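Local structure of extracellular solute-binding protein, family 5 (Chelativorans sp., 6WM6) at residues Val81-Phe85 and Asn96-Leu100; Gln111-Tyr115 and Trp183-Phe187; Asp132-Trp138 and Phe187-Ala193; Cys146-Ile151 and Ile202-Asn207. The protein binds EDTA and related aminopolycarboxylates in the periplasm, probably as the solute-binding component of an ABC transporter. One frame throughout, in Å; residues are numbered along the deposited sequence.

Contact 1: residues Val81-Phe85 and Asn96-Leu100; sequences VPSAF and NTDLL. With EDO (1,2-ethanediol), chain F; EDO (1,2-ethanediol), chain K.
Two short non-regular pieces meet here, their CA atoms closest at F85 and N96, 5.3 Å apart. From P82 to S83 the backbone is extended; it kinks at A84 into helical angles and enters a strand at F85. With chi1 t and chi2 near 0°, the N96 amide spans both segments: ND2 donates to S83 O (2.9 Å), while OD1 turns back to accept weak bonds from D98 N (2.9 Å) and L99 N (3.2 Å). The backbone adds N96 N to A84 O at 2.9 Å. L99 (chi1 t, chi2 p) sends CD2 to 3.6 Å from S83 O and 4.4 Å from P82 CB; L100 (m, t) lays CD1 4.1 Å from A84 CB. S83, chi1 m, spends its OG on M188 O. T97 OG1 hydrogen-bonds O1 of ethanediol K (2.8 Å), probably from the crystallisation liquor. Residues 97-99 have helical phi/psi without forming a regular helix, and L100 N bonds N96 O (2.9 Å): a turn opened by an Asx turn at N96, just ahead of strand 100-108.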
loop_
_atom_site.group_PDB
_atom_site.type_symbol
_atom_site.label_atom_id
_atom_site.label_comp_id
_atom_site.label_asym_id
_atom_site.label_seq_id
_atom_site.Cartn_x
_atom_site.Cartn_y
_atom_site.Cartn_z
ATOM N N VAL A 81 16.093 -8.805 -0.520
ATOM C CA VAL A 81 15.330 -9.490 -1.564
ATOM C C VAL A 81 15.531 -8.741 -2.879
ATOM O O VAL A 81 15.283 -7.526 -2.927
ATOM C CB VAL A 81 13.844 -9.536 -1.188
ATOM C CG1 VAL A 81 13.022 -10.072 -2.360
ATOM C CG2 VAL A 81 13.618 -10.384 0.032
ATOM N N PRO A 82 15.961 -9.404 -3.952
ATOM C CA PRO A 82 16.092 -8.708 -5.239
ATOM C C PRO A 82 14.749 -8.611 -5.943
ATOM O O PRO A 82 13.874 -9.467 -5.779
ATOM C CB PRO A 82 17.076 -9.589 -6.024
ATOM C CG PRO A 82 17.042 -10.914 -5.377
ATOM C CD PRO A 82 16.458 -10.792 -4.007
ATOM N N SER A 83 14.591 -7.538 -6.726
ATOM C CA SER A 83 13.339 -7.196 -7.389
ATOM C C SER A 83 13.606 -6.960 -8.869
ATOM O O SER A 83 14.582 -6.302 -9.228
ATOM C CB SER A 83 12.723 -5.898 -6.810
ATOM O OG SER A 83 12.540 -5.991 -5.398
ATOM N N ALA A 84 12.701 -7.425 -9.750
ATOM C CA ALA A 84 12.857 -7.129 -11.170
ATOM C C ALA A 84 12.679 -5.641 -11.451
ATOM O O ALA A 84 13.488 -5.043 -12.179
ATOM C CB ALA A 84 11.884 -7.974 -12.006
ATOM N N PHE A 85 11.609 -5.034 -10.908
ATOM C CA PHE A 85 11.347 -3.613 -10.990
ATOM C C PHE A 85 11.058 -3.106 -9.594
ATOM O O PHE A 85 10.665 -3.865 -8.708
ATOM C CB PHE A 85 10.113 -3.294 -11.868
ATOM C CG PHE A 85 10.283 -3.616 -13.331
ATOM C CD1 PHE A 85 10.223 -4.918 -13.793
ATOM C CD2 PHE A 85 10.494 -2.597 -14.244
ATOM C CE1 PHE A 85 10.387 -5.213 -15.152
ATOM C CE2 PHE A 85 10.657 -2.888 -15.601
ATOM C CZ PHE A 85 10.618 -4.195 -16.047
ATOM N N ASN A 96 15.385 -2.861 -12.358
ATOM C CA ASN A 96 16.556 -3.024 -11.504
ATOM C C ASN A 96 17.738 -3.430 -12.365
ATOM O O ASN A 96 17.881 -4.602 -12.738
ATOM C CB ASN A 96 16.242 -4.069 -10.445
ATOM C CG ASN A 96 17.424 -4.415 -9.589
ATOM O OD1 ASN A 96 18.498 -3.839 -9.732
ATOM N ND2 ASN A 96 17.217 -5.306 -8.659
ATOM N N THR A 97 18.618 -2.481 -12.663
ATOM C CA THR A 97 19.780 -2.737 -13.506
ATOM C C THR A 97 20.925 -3.396 -12.761
ATOM O O THR A 97 21.924 -3.756 -13.391
ATOM C CB THR A 97 20.257 -1.432 -14.158
ATOM O OG1 THR A 97 20.416 -0.414 -13.190
ATOM C CG2 THR A 97 19.258 -0.961 -15.200
ATOM N N ASP A 98 20.831 -3.522 -11.443
ATOM C CA ASP A 98 21.790 -4.366 -10.722
ATOM C C ASP A 98 21.510 -5.839 -10.981
ATOM O O ASP A 98 22.439 -6.638 -11.147
ATOM C CB ASP A 98 21.742 -4.060 -9.227
ATOM C CG ASP A 98 22.270 -2.656 -8.891
ATOM O OD1 ASP A 98 23.152 -2.172 -9.623
ATOM O OD2 ASP A 98 21.813 -2.108 -7.865
ATOM N N LEU A 99 20.236 -6.209 -11.050
ATOM C CA LEU A 99 19.815 -7.575 -11.300
ATOM C C LEU A 99 19.725 -7.905 -12.779
ATOM O O LEU A 99 20.133 -9.002 -13.197
ATOM C CB LEU A 99 18.461 -7.840 -10.653
ATOM C CG LEU A 99 17.845 -9.190 -10.915
ATOM C CD1 LEU A 99 18.665 -10.308 -10.271
ATOM C CD2 LEU A 99 16.425 -9.206 -10.356
ATOM N N LEU A 100 19.202 -6.992 -13.582
ATOM C CA LEU A 100 18.826 -7.278 -14.954
ATOM C C LEU A 100 19.615 -6.456 -15.954
ATOM O O LEU A 100 19.804 -5.239 -15.787
ATOM C CB LEU A 100 17.331 -6.979 -15.190
ATOM C CG LEU A 100 16.346 -7.797 -14.374
ATOM C CD1 LEU A 100 14.931 -7.301 -14.619
ATOM C CD2 LEU A 100 16.467 -9.270 -14.758
HETATM C C1 EDO F . 19.703 0.595 -8.960
HETATM O O1 EDO F . 19.071 1.875 -9.093
HETATM C C2 EDO F . 18.923 -0.472 -9.716
HETATM O O2 EDO F . 18.150 0.131 -10.750
HETATM C C1 EDO K . 20.573 2.612 -15.072
HETATM O O1 EDO K . 20.076 2.331 -13.741
HETATM C C2 EDO K . 22.064 2.286 -15.144
HETATM O O2 EDO K . 22.805 3.146 -14.272
#

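Contact 2: residues Gln111-Tyr115 and Trp183-Phe187; sequences QTVVY and WQGLF
Q111 has an extended side chain (chi1 and chi2 t), which brings NE2 to 4.0 Å from CD1 of W183; its OE1 is held by F180 N. Two residues on, V113 (chi1 t) points at the indole. CG2 sits over the six-membered ring, 4.1 Å from its centroid and 26° off the normal, a CH-pi contact, and CG1 comes within 3.7 Å of CZ3. W183 has chi1 p and chi2 near -93°, which lays the indole against V113. This is one face of an antiparallel four-stranded sheet, with 111-117 between 100-108 and 171-176, covered by the 3-10 turn 183-185, in which L186 N bonds W183 O at 3.1 Å. V113 CA and W183 CA are 8.2 Å apart, a gap the side chains bridge. Y115, chi1 m, reaches past the indole edge: its OH lies 3.4 Å from CD2 of F187, the rings meeting obliquely at 80°, centroids 5.5 Å apart. That hydroxyl donates to a water (2.7 Å), which donates to W183 O and L186 O, both at 2.8 Å.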
loop_
_atom_site.group_PDB
_atom_site.type_symbol
_atom_site.label_atom_id
_atom_site.label_comp_id
_atom_site.label_asym_id
_atom_site.label_seq_id
_atom_site.Cartn_x
_atom_site.Cartn_y
_atom_site.Cartn_z
ATOM N N GLN A 111 1.481 -12.882 -25.738
ATOM C CA GLN A 111 2.303 -11.980 -24.950
ATOM C C GLN A 111 3.499 -12.728 -24.361
ATOM O O GLN A 111 3.350 -13.770 -23.709
ATOM C CB GLN A 111 1.489 -11.326 -23.831
ATOM C CG GLN A 111 2.290 -10.425 -22.931
ATOM C CD GLN A 111 1.442 -9.584 -22.001
ATOM O OE1 GLN A 111 0.358 -9.122 -22.373
ATOM N NE2 GLN A 111 1.928 -9.366 -20.798
ATOM N N THR A 112 4.693 -12.197 -24.600
ATOM C CA THR A 112 5.943 -12.834 -24.218
ATOM C C THR A 112 6.850 -11.767 -23.638
ATOM O O THR A 112 6.992 -10.688 -24.229
ATOM C CB THR A 112 6.617 -13.469 -25.448
ATOM O OG1 THR A 112 5.734 -14.401 -26.091
ATOM C CG2 THR A 112 7.867 -14.209 -25.020
ATOM N N VAL A 113 7.437 -12.060 -22.488
ATOM C CA VAL A 113 8.398 -11.184 -21.831
ATOM C C VAL A 113 9.694 -11.961 -21.657
ATOM O O VAL A 113 9.674 -13.114 -21.205
ATOM C CB VAL A 113 7.886 -10.680 -20.472
ATOM C CG1 VAL A 113 8.990 -9.899 -19.736
ATOM C CG2 VAL A 113 6.646 -9.830 -20.639
ATOM N N VAL A 114 10.817 -11.339 -22.013
ATOM C CA VAL A 114 12.145 -11.933 -21.851
ATOM C C VAL A 114 12.931 -11.102 -20.855
ATOM O O VAL A 114 13.038 -9.870 -21.006
ATOM C CB VAL A 114 12.904 -12.035 -23.189
ATOM C CG1 VAL A 114 14.324 -12.545 -22.956
ATOM C CG2 VAL A 114 12.160 -12.955 -24.126
ATOM N N TYR A 115 13.471 -11.768 -19.839
ATOM C CA TYR A 115 14.351 -11.167 -18.848
ATOM C C TYR A 115 15.763 -11.669 -19.116
ATOM O O TYR A 115 15.981 -12.878 -19.261
ATOM C CB TYR A 115 13.957 -11.555 -17.419
ATOM C CG TYR A 115 12.549 -11.201 -16.997
ATOM C CD1 TYR A 115 11.502 -12.076 -17.228
ATOM C CD2 TYR A 115 12.257 -9.991 -16.363
ATOM C CE1 TYR A 115 10.210 -11.769 -16.840
ATOM C CE2 TYR A 115 10.970 -9.668 -15.988
ATOM C CZ TYR A 115 9.949 -10.556 -16.227
ATOM O OH TYR A 115 8.646 -10.256 -15.872
ATOM N N TRP A 183 2.690 -6.511 -16.249
ATOM C CA TRP A 183 3.774 -7.482 -16.178
ATOM C C TRP A 183 5.011 -6.942 -15.469
ATOM O O TRP A 183 5.764 -7.728 -14.880
ATOM C CB TRP A 183 4.104 -7.998 -17.578
ATOM C CG TRP A 183 4.666 -6.976 -18.520
ATOM C CD1 TRP A 183 3.970 -6.210 -19.415
ATOM C CD2 TRP A 183 6.045 -6.637 -18.689
ATOM N NE1 TRP A 183 4.832 -5.398 -20.112
ATOM C CE2 TRP A 183 6.112 -5.647 -19.688
ATOM C CE3 TRP A 183 7.226 -7.060 -18.075
ATOM C CZ2 TRP A 183 7.322 -5.079 -20.092
ATOM C CZ3 TRP A 183 8.420 -6.492 -18.484
ATOM C CH2 TRP A 183 8.453 -5.528 -19.477
ATOM N N GLN A 184 5.251 -5.622 -15.491
ATOM C CA GLN A 184 6.388 -5.076 -14.762
ATOM C C GLN A 184 6.215 -5.145 -13.248
ATOM O O GLN A 184 7.187 -4.921 -12.516
ATOM C CB GLN A 184 6.669 -3.643 -15.211
ATOM C CG GLN A 184 7.126 -3.560 -16.672
ATOM C CD GLN A 184 7.480 -2.158 -17.126
ATOM O OE1 GLN A 184 7.273 -1.186 -16.422
ATOM N NE2 GLN A 184 8.075 -2.063 -18.307
ATOM N N GLY A 185 5.027 -5.464 -12.770
ATOM C CA GLY A 185 4.789 -5.726 -11.356
ATOM C C GLY A 185 5.123 -7.122 -10.909
ATOM O O GLY A 185 5.086 -7.394 -9.699
ATOM N N LEU A 186 5.454 -8.011 -11.843
ATOM C CA LEU A 186 5.740 -9.409 -11.537
ATOM C C LEU A 186 7.203 -9.611 -11.151
ATOM O O LEU A 186 8.077 -8.837 -11.514
ATOM C CB LEU A 186 5.413 -10.277 -12.758
ATOM C CG LEU A 186 3.971 -10.135 -13.252
ATOM C CD1 LEU A 186 3.742 -10.996 -14.492
ATOM C CD2 LEU A 186 2.972 -10.518 -12.170
ATOM N N PHE A 187 7.468 -10.651 -10.362
ATOM C CA PHE A 187 8.828 -10.937 -9.917
ATOM C C PHE A 187 9.434 -9.757 -9.158
ATOM O O PHE A 187 10.634 -9.485 -9.257
ATOM C CB PHE A 187 9.714 -11.379 -11.088
ATOM C CG PHE A 187 9.112 -12.483 -11.890
ATOM C CD1 PHE A 187 9.079 -13.774 -11.402
ATOM C CD2 PHE A 187 8.562 -12.228 -13.108
ATOM C CE1 PHE A 187 8.514 -14.804 -12.134
ATOM C CE2 PHE A 187 7.993 -13.252 -13.857
ATOM C CZ PHE A 187 7.960 -14.532 -13.349
HETATM O O HOH W 1 8.412 -8.152 -14.240
#

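Contact 3: residues Asp132-Trp138 and Phe187-Ala193; sequences DDFIYFW and FMFLYPA
Helix 131-141 rests one side against an irregular extended run that leads into helix 193-196, in what is, by family, probably a type 2 periplasmic binding protein fold. The run begins with left-handed helical angles at F187 (58/37) and is largely extended from F189 to P192; CA pairs F134-F187 (6.8 Å), F137-L190 (6.4 Å) and D133-A193 (5.1 Å) fix its course. F187, chi1 m, fills the hollow between F134, F137 and W138. CD2 of F134 lies over its ring, 3.6 Å from CD1, the two planes inclined at 44° with centroids 4.8 Å apart, while W138 CB meets the ring edge, 4.0 Å from CE1. L190 (m, t) is the next bump: CD1 reaches to 3.8 Å from F134 CE1, and CD2 sits over the F134 ring, 4.2 Å from F137 CB. F137, chi1 t, pushes outward between F187 and Y191, its CD1 4.1 Å from Y191 CD2, and F189 O comes down on its ring face, 3.4 Å from CE1. Where the run nears the helix most closely, the small A193 nestles with CB 3.5 Å from D132 O and 3.7 Å from Y136 CB. A water ties D133 O (2.8 Å) to Y191 N (2.9 Å). P192 occupies the N-cap position of the new helix, and the amide that follows it is taken by D133: A193 N donates to OD1 at 2.8 Å.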
loop_
_atom_site.group_PDB
_atom_site.type_symbol
_atom_site.label_atom_id
_atom_site.label_comp_id
_atom_site.label_asym_id
_atom_site.label_seq_id
_atom_site.Cartn_x
_atom_site.Cartn_y
_atom_site.Cartn_z
ATOM N N ASP A 132 15.972 -20.338 -12.262
ATOM C CA ASP A 132 15.451 -21.189 -11.194
ATOM C C ASP A 132 14.679 -20.349 -10.179
ATOM O O ASP A 132 13.654 -20.768 -9.628
ATOM C CB ASP A 132 16.577 -21.892 -10.439
ATOM C CG ASP A 132 17.222 -23.014 -11.210
ATOM O OD1 ASP A 132 16.710 -23.439 -12.268
ATOM O OD2 ASP A 132 18.270 -23.504 -10.714
ATOM N N ASP A 133 15.177 -19.146 -9.906
ATOM C CA ASP A 133 14.540 -18.281 -8.931
ATOM C C ASP A 133 13.246 -17.679 -9.475
ATOM O O ASP A 133 12.257 -17.567 -8.739
ATOM C CB ASP A 133 15.538 -17.203 -8.497
ATOM C CG ASP A 133 16.816 -17.812 -7.937
ATOM O OD1 ASP A 133 16.700 -18.689 -7.049
ATOM O OD2 ASP A 133 17.919 -17.460 -8.410
ATOM N N PHE A 134 13.225 -17.292 -10.756
ATOM C CA PHE A 134 11.977 -16.839 -11.364
ATOM C C PHE A 134 10.946 -17.966 -11.351
ATOM O O PHE A 134 9.785 -17.742 -11.010
ATOM C CB PHE A 134 12.218 -16.357 -12.808
ATOM C CG PHE A 134 12.790 -14.963 -12.914
ATOM C CD1 PHE A 134 14.093 -14.696 -12.529
ATOM C CD2 PHE A 134 12.023 -13.932 -13.429
ATOM C CE1 PHE A 134 14.612 -13.406 -12.637
ATOM C CE2 PHE A 134 12.533 -12.641 -13.542
ATOM C CZ PHE A 134 13.830 -12.391 -13.144
ATOM N N ILE A 135 11.354 -19.182 -11.723
ATOM C CA ILE A 135 10.422 -20.300 -11.816
ATOM C C ILE A 135 9.862 -20.659 -10.448
ATOM O O ILE A 135 8.649 -20.886 -10.307
ATOM C CB ILE A 135 11.106 -21.493 -12.518
ATOM C CG1 ILE A 135 11.279 -21.152 -13.997
ATOM C CG2 ILE A 135 10.288 -22.757 -12.359
ATOM C CD1 ILE A 135 12.227 -22.069 -14.740
ATOM N N TYR A 136 10.714 -20.705 -9.417
ATOM C CA TYR A 136 10.212 -20.988 -8.075
ATOM C C TYR A 136 9.159 -19.966 -7.667
ATOM O O TYR A 136 8.062 -20.325 -7.216
ATOM C CB TYR A 136 11.356 -21.026 -7.058
ATOM C CG TYR A 136 10.892 -21.200 -5.632
ATOM C CD1 TYR A 136 10.679 -22.467 -5.109
ATOM C CD2 TYR A 136 10.652 -20.113 -4.813
ATOM C CE1 TYR A 136 10.249 -22.639 -3.789
ATOM C CE2 TYR A 136 10.213 -20.266 -3.509
ATOM C CZ TYR A 136 10.013 -21.530 -3.004
ATOM O OH TYR A 136 9.572 -21.657 -1.707
ATOM N N PHE A 137 9.460 -18.680 -7.823
ATOM C CA PHE A 137 8.501 -17.683 -7.372
ATOM C C PHE A 137 7.189 -17.782 -8.134
ATOM O O PHE A 137 6.102 -17.742 -7.538
ATOM C CB PHE A 137 9.081 -16.281 -7.495
ATOM C CG PHE A 137 8.218 -15.225 -6.864
ATOM C CD1 PHE A 137 7.895 -15.302 -5.520
ATOM C CD2 PHE A 137 7.695 -14.188 -7.609
ATOM C CE1 PHE A 137 7.105 -14.357 -4.916
ATOM C CE2 PHE A 137 6.896 -13.215 -7.011
ATOM C CZ PHE A 137 6.601 -13.300 -5.663
ATOM N N TRP A 138 7.270 -17.890 -9.466
ATOM C CA TRP A 138 6.065 -18.068 -10.275
ATOM C C TRP A 138 5.233 -19.259 -9.814
ATOM O O TRP A 138 4.006 -19.148 -9.677
ATOM C CB TRP A 138 6.483 -18.237 -11.737
ATOM C CG TRP A 138 5.410 -18.705 -12.698
ATOM C CD1 TRP A 138 4.291 -18.037 -13.070
ATOM C CD2 TRP A 138 5.417 -19.932 -13.428
ATOM N NE1 TRP A 138 3.573 -18.793 -13.984
ATOM C CE2 TRP A 138 4.260 -19.947 -14.226
ATOM C CE3 TRP A 138 6.306 -21.016 -13.497
ATOM C CZ2 TRP A 138 3.945 -21.008 -15.069
ATOM C CZ3 TRP A 138 5.996 -22.067 -14.327
ATOM C CH2 TRP A 138 4.822 -22.057 -15.112
ATOM N N PHE A 187 7.468 -10.651 -10.362
ATOM C CA PHE A 187 8.828 -10.937 -9.917
ATOM C C PHE A 187 9.434 -9.757 -9.158
ATOM O O PHE A 187 10.634 -9.485 -9.257
ATOM C CB PHE A 187 9.714 -11.379 -11.088
ATOM C CG PHE A 187 9.112 -12.483 -11.890
ATOM C CD1 PHE A 187 9.079 -13.774 -11.402
ATOM C CD2 PHE A 187 8.562 -12.228 -13.108
ATOM C CE1 PHE A 187 8.514 -14.804 -12.134
ATOM C CE2 PHE A 187 7.993 -13.252 -13.857
ATOM C CZ PHE A 187 7.960 -14.532 -13.349
ATOM N N MET A 188 8.620 -9.059 -8.361
ATOM C CA MET A 188 9.124 -7.945 -7.576
ATOM C C MET A 188 9.853 -8.419 -6.331
ATOM O O MET A 188 10.544 -7.617 -5.683
ATOM C CB MET A 188 8.011 -6.963 -7.217
ATOM C CG MET A 188 8.544 -5.641 -6.663
ATOM S SD MET A 188 7.329 -4.323 -6.511
ATOM C CE MET A 188 7.035 -3.941 -8.221
ATOM N N PHE A 189 9.686 -9.684 -5.953
ATOM C CA PHE A 189 10.335 -10.245 -4.780
ATOM C C PHE A 189 10.786 -11.646 -5.149
ATOM O O PHE A 189 9.946 -12.528 -5.365
ATOM C CB PHE A 189 9.384 -10.287 -3.587
ATOM C CG PHE A 189 8.780 -8.948 -3.260
ATOM C CD1 PHE A 189 9.472 -8.026 -2.516
ATOM C CD2 PHE A 189 7.519 -8.643 -3.728
ATOM C CE1 PHE A 189 8.902 -6.773 -2.249
ATOM C CE2 PHE A 189 6.946 -7.392 -3.453
ATOM C CZ PHE A 189 7.651 -6.480 -2.716
ATOM N N LEU A 190 12.091 -11.862 -5.252
ATOM C CA LEU A 190 12.654 -13.157 -5.600
ATOM C C LEU A 190 13.339 -13.781 -4.389
ATOM O O LEU A 190 13.983 -13.085 -3.601
ATOM C CB LEU A 190 13.665 -13.016 -6.747
ATOM C CG LEU A 190 13.067 -12.600 -8.084
ATOM C CD1 LEU A 190 14.160 -12.273 -9.077
ATOM C CD2 LEU A 190 12.183 -13.716 -8.619
ATOM N N TYR A 191 13.212 -15.104 -4.265
ATOM C CA TYR A 191 13.726 -15.893 -3.156
ATOM C C TYR A 191 14.673 -16.961 -3.684
ATOM O O TYR A 191 14.556 -17.410 -4.832
ATOM C CB TYR A 191 12.560 -16.496 -2.354
ATOM C CG TYR A 191 11.719 -15.389 -1.759
ATOM C CD1 TYR A 191 12.053 -14.831 -0.528
ATOM C CD2 TYR A 191 10.645 -14.837 -2.447
ATOM C CE1 TYR A 191 11.335 -13.790 0.012
ATOM C CE2 TYR A 191 9.909 -13.781 -1.905
ATOM C CZ TYR A 191 10.265 -13.269 -0.675
ATOM O OH TYR A 191 9.561 -12.190 -0.130
ATOM N N PRO A 192 15.639 -17.406 -2.865
ATOM C CA PRO A 192 16.655 -18.343 -3.378
ATOM C C PRO A 192 16.133 -19.771 -3.526
ATOM O O PRO A 192 16.036 -20.536 -2.544
ATOM C CB PRO A 192 17.775 -18.241 -2.338
ATOM C CG PRO A 192 17.050 -17.865 -1.068
ATOM C CD PRO A 192 15.975 -16.907 -1.520
ATOM N N ALA A 193 15.854 -20.152 -4.772
ATOM C CA ALA A 193 15.274 -21.463 -5.052
ATOM C C ALA A 193 16.185 -22.588 -4.600
ATOM O O ALA A 193 15.709 -23.613 -4.112
ATOM C CB ALA A 193 14.984 -21.596 -6.546
HETATM O O HOH W 2 12.106 -17.149 -5.973
#

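Contact 4: residues Cys146-Ile151 and Ile202-Asn207; sequences CPECLI and IAESYN
N207 makes the two strongest bonds: ND2 donates to E148 O and OD1 accepts from L150 N, both at 2.9 Å and close to straight. With chi1 m and chi2 near -26°, its carboxamide clasps the backbone on the two sides of C149, much as another peptide group would. The segment it holds is a CPEC loop, a type I turn from C146 to C149 closed by a disulfide (SG to SG 2.1 Å) and by C149 N to C146 O at 3.0 Å. L150 then centres an inverse gamma turn, with a weak bond from I151 N to C149 O (3.1 Å). Against this loop lies the first part of helix 202-212, nearest at C149 and A203, whose CA atoms are 4.9 Å apart. The small A203 lets the disulfide settle on the helix: C146 SG is 3.5 Å from A203 CA and 3.6 Å from its CB, and E148 CB is 3.8 Å from the same A203 CB. I202 flanks the bridge, its CG2 4.0 Å from C146 CB and 4.2 Å from C149 SG. Y206, chi1 t, runs alongside the loop with its hydroxyl anchored to T64 and Q141. Its CD2 is 3.9 Å from C149 CB and its CE2 3.9 Å from I151 CG2, while the sulfur of C149 makes an oblique sulfur-aromatic contact with the ring, 4.5 Å from the centroid.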
loop_
_atom_site.group_PDB
_atom_site.type_symbol
_atom_site.label_atom_id
_atom_site.label_comp_id
_atom_site.label_asym_id
_atom_site.label_seq_id
_atom_site.Cartn_x
_atom_site.Cartn_y
_atom_site.Cartn_z
ATOM N N CYS A 146 1.316 -24.803 -6.812
ATOM C CA CYS A 146 1.419 -24.904 -5.351
ATOM C C CYS A 146 0.124 -24.400 -4.734
ATOM O O CYS A 146 0.083 -23.328 -4.122
ATOM C CB CYS A 146 2.608 -24.094 -4.816
ATOM S SG CYS A 146 2.748 -24.085 -2.968
ATOM N N PRO A 147 -0.963 -25.164 -4.857
ATOM C CA PRO A 147 -2.249 -24.678 -4.323
ATOM C C PRO A 147 -2.236 -24.459 -2.818
ATOM O O PRO A 147 -3.106 -23.751 -2.301
ATOM C CB PRO A 147 -3.250 -25.775 -4.726
ATOM C CG PRO A 147 -2.524 -26.646 -5.715
ATOM C CD PRO A 147 -1.066 -26.532 -5.397
ATOM N N GLU A 148 -1.275 -25.043 -2.100
ATOM C CA GLU A 148 -1.190 -24.895 -0.658
ATOM C C GLU A 148 -0.333 -23.706 -0.223
ATOM O O GLU A 148 -0.277 -23.409 0.977
ATOM C CB GLU A 148 -0.615 -26.185 -0.046
ATOM C CG GLU A 148 -1.395 -27.443 -0.411
ATOM C CD GLU A 148 -2.791 -27.461 0.183
ATOM O OE1 GLU A 148 -3.072 -26.637 1.080
ATOM O OE2 GLU A 148 -3.609 -28.303 -0.250
ATOM N N CYS A 149 0.317 -23.013 -1.152
ATOM C CA CYS A 149 1.084 -21.830 -0.789
ATOM C C CYS A 149 0.129 -20.738 -0.324
ATOM O O CYS A 149 -0.815 -20.383 -1.041
ATOM C CB CYS A 149 1.892 -21.316 -1.984
ATOM S SG CYS A 149 3.412 -22.226 -2.373
ATOM N N LEU A 150 0.386 -20.184 0.862
ATOM C CA LEU A 150 -0.519 -19.226 1.487
ATOM C C LEU A 150 -0.088 -17.823 1.087
ATOM O O LEU A 150 0.534 -17.084 1.846
ATOM C CB LEU A 150 -0.498 -19.396 2.998
ATOM C CG LEU A 150 -0.814 -20.819 3.479
ATOM C CD1 LEU A 150 -0.343 -21.006 4.911
ATOM C CD2 LEU A 150 -2.302 -21.111 3.350
ATOM N N ILE A 151 -0.458 -17.444 -0.146
ATOM C CA ILE A 151 0.013 -16.203 -0.747
ATOM C C ILE A 151 -0.941 -15.063 -0.431
ATOM O O ILE A 151 -2.124 -15.270 -0.113
ATOM C CB ILE A 151 0.238 -16.323 -2.261
ATOM C CG1 ILE A 151 -1.090 -16.310 -3.033
ATOM C CG2 ILE A 151 1.035 -17.575 -2.592
ATOM C CD1 ILE A 151 -0.909 -16.280 -4.544
ATOM N N ILE A 202 7.467 -27.402 -2.466
ATOM C CA ILE A 202 7.350 -25.956 -2.669
ATOM C C ILE A 202 6.487 -25.325 -1.586
ATOM O O ILE A 202 6.827 -24.271 -1.048
ATOM C CB ILE A 202 6.858 -25.661 -4.098
ATOM C CG1 ILE A 202 7.928 -26.131 -5.094
ATOM C CG2 ILE A 202 6.572 -24.168 -4.277
ATOM C CD1 ILE A 202 7.782 -25.588 -6.494
ATOM N N ALA A 203 5.371 -25.953 -1.230
ATOM C CA ALA A 203 4.509 -25.353 -0.214
ATOM C C ALA A 203 5.209 -25.291 1.129
ATOM O O ALA A 203 5.138 -24.280 1.836
ATOM C CB ALA A 203 3.206 -26.146 -0.092
ATOM N N GLU A 204 5.885 -26.376 1.510
ATOM C CA GLU A 204 6.609 -26.397 2.773
ATOM C C GLU A 204 7.673 -25.308 2.812
ATOM O O GLU A 204 7.802 -24.583 3.803
ATOM C CB GLU A 204 7.238 -27.788 2.954
ATOM C CG GLU A 204 8.245 -27.927 4.087
ATOM C CD GLU A 204 7.612 -27.846 5.461
ATOM O OE1 GLU A 204 8.327 -27.487 6.423
ATOM O OE2 GLU A 204 6.402 -28.137 5.581
ATOM N N SER A 205 8.448 -25.173 1.736
ATOM C CA SER A 205 9.538 -24.206 1.740
ATOM C C SER A 205 9.025 -22.771 1.737
ATOM O O SER A 205 9.636 -21.902 2.369
ATOM C CB SER A 205 10.481 -24.458 0.562
ATOM O OG SER A 205 9.840 -24.220 -0.678
ATOM N N TYR A 206 7.910 -22.513 1.059
ATOM C CA TYR A 206 7.337 -21.175 1.012
ATOM C C TYR A 206 6.637 -20.822 2.317
ATOM O O TYR A 206 6.831 -19.715 2.870
ATOM C CB TYR A 206 6.380 -21.095 -0.176
ATOM C CG TYR A 206 5.729 -19.749 -0.368
ATOM C CD1 TYR A 206 6.356 -18.751 -1.105
ATOM C CD2 TYR A 206 4.484 -19.469 0.191
ATOM C CE1 TYR A 206 5.743 -17.511 -1.300
ATOM C CE2 TYR A 206 3.881 -18.244 0.004
ATOM C CZ TYR A 206 4.522 -17.269 -0.738
ATOM O OH TYR A 206 3.884 -16.062 -0.911
ATOM N N ASN A 207 5.814 -21.741 2.821
ATOM C CA ASN A 207 5.017 -21.477 4.007
ATOM C C ASN A 207 5.826 -21.574 5.299
ATOM O O ASN A 207 5.452 -20.941 6.293
ATOM C CB ASN A 207 3.851 -22.477 4.095
ATOM C CG ASN A 207 2.813 -22.281 3.017
ATOM O OD1 ASN A 207 2.630 -21.190 2.483
ATOM N ND2 ASN A 207 2.090 -23.344 2.702
#

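Overall arrangement
Contacts 1, 2 and 3 crowd together, centres 12 to 13 Å apart, around the connection from strand 171-176 to helix 193-196. F187 is shared by contacts 2 and 3, and Y115 CG touches F134 CE2 at 3.7 Å, so sheet and helix meet directly. Residues 81-85 run along the same connection: A84 N lies 3.0 Å from F187 O and S83 OG 2.6 Å from M188 O, both probably hydrogen bonds. Contact 4 joins through contact 3, 13 Å away between centres, where Y136 OH meets S205 OG at 2.8 Å; it stays about 10 Å, nearest atoms, from contacts 1 and 2. In chain order contacts 2, 3 and 4 interleave, whereas contact 1 closes before they open.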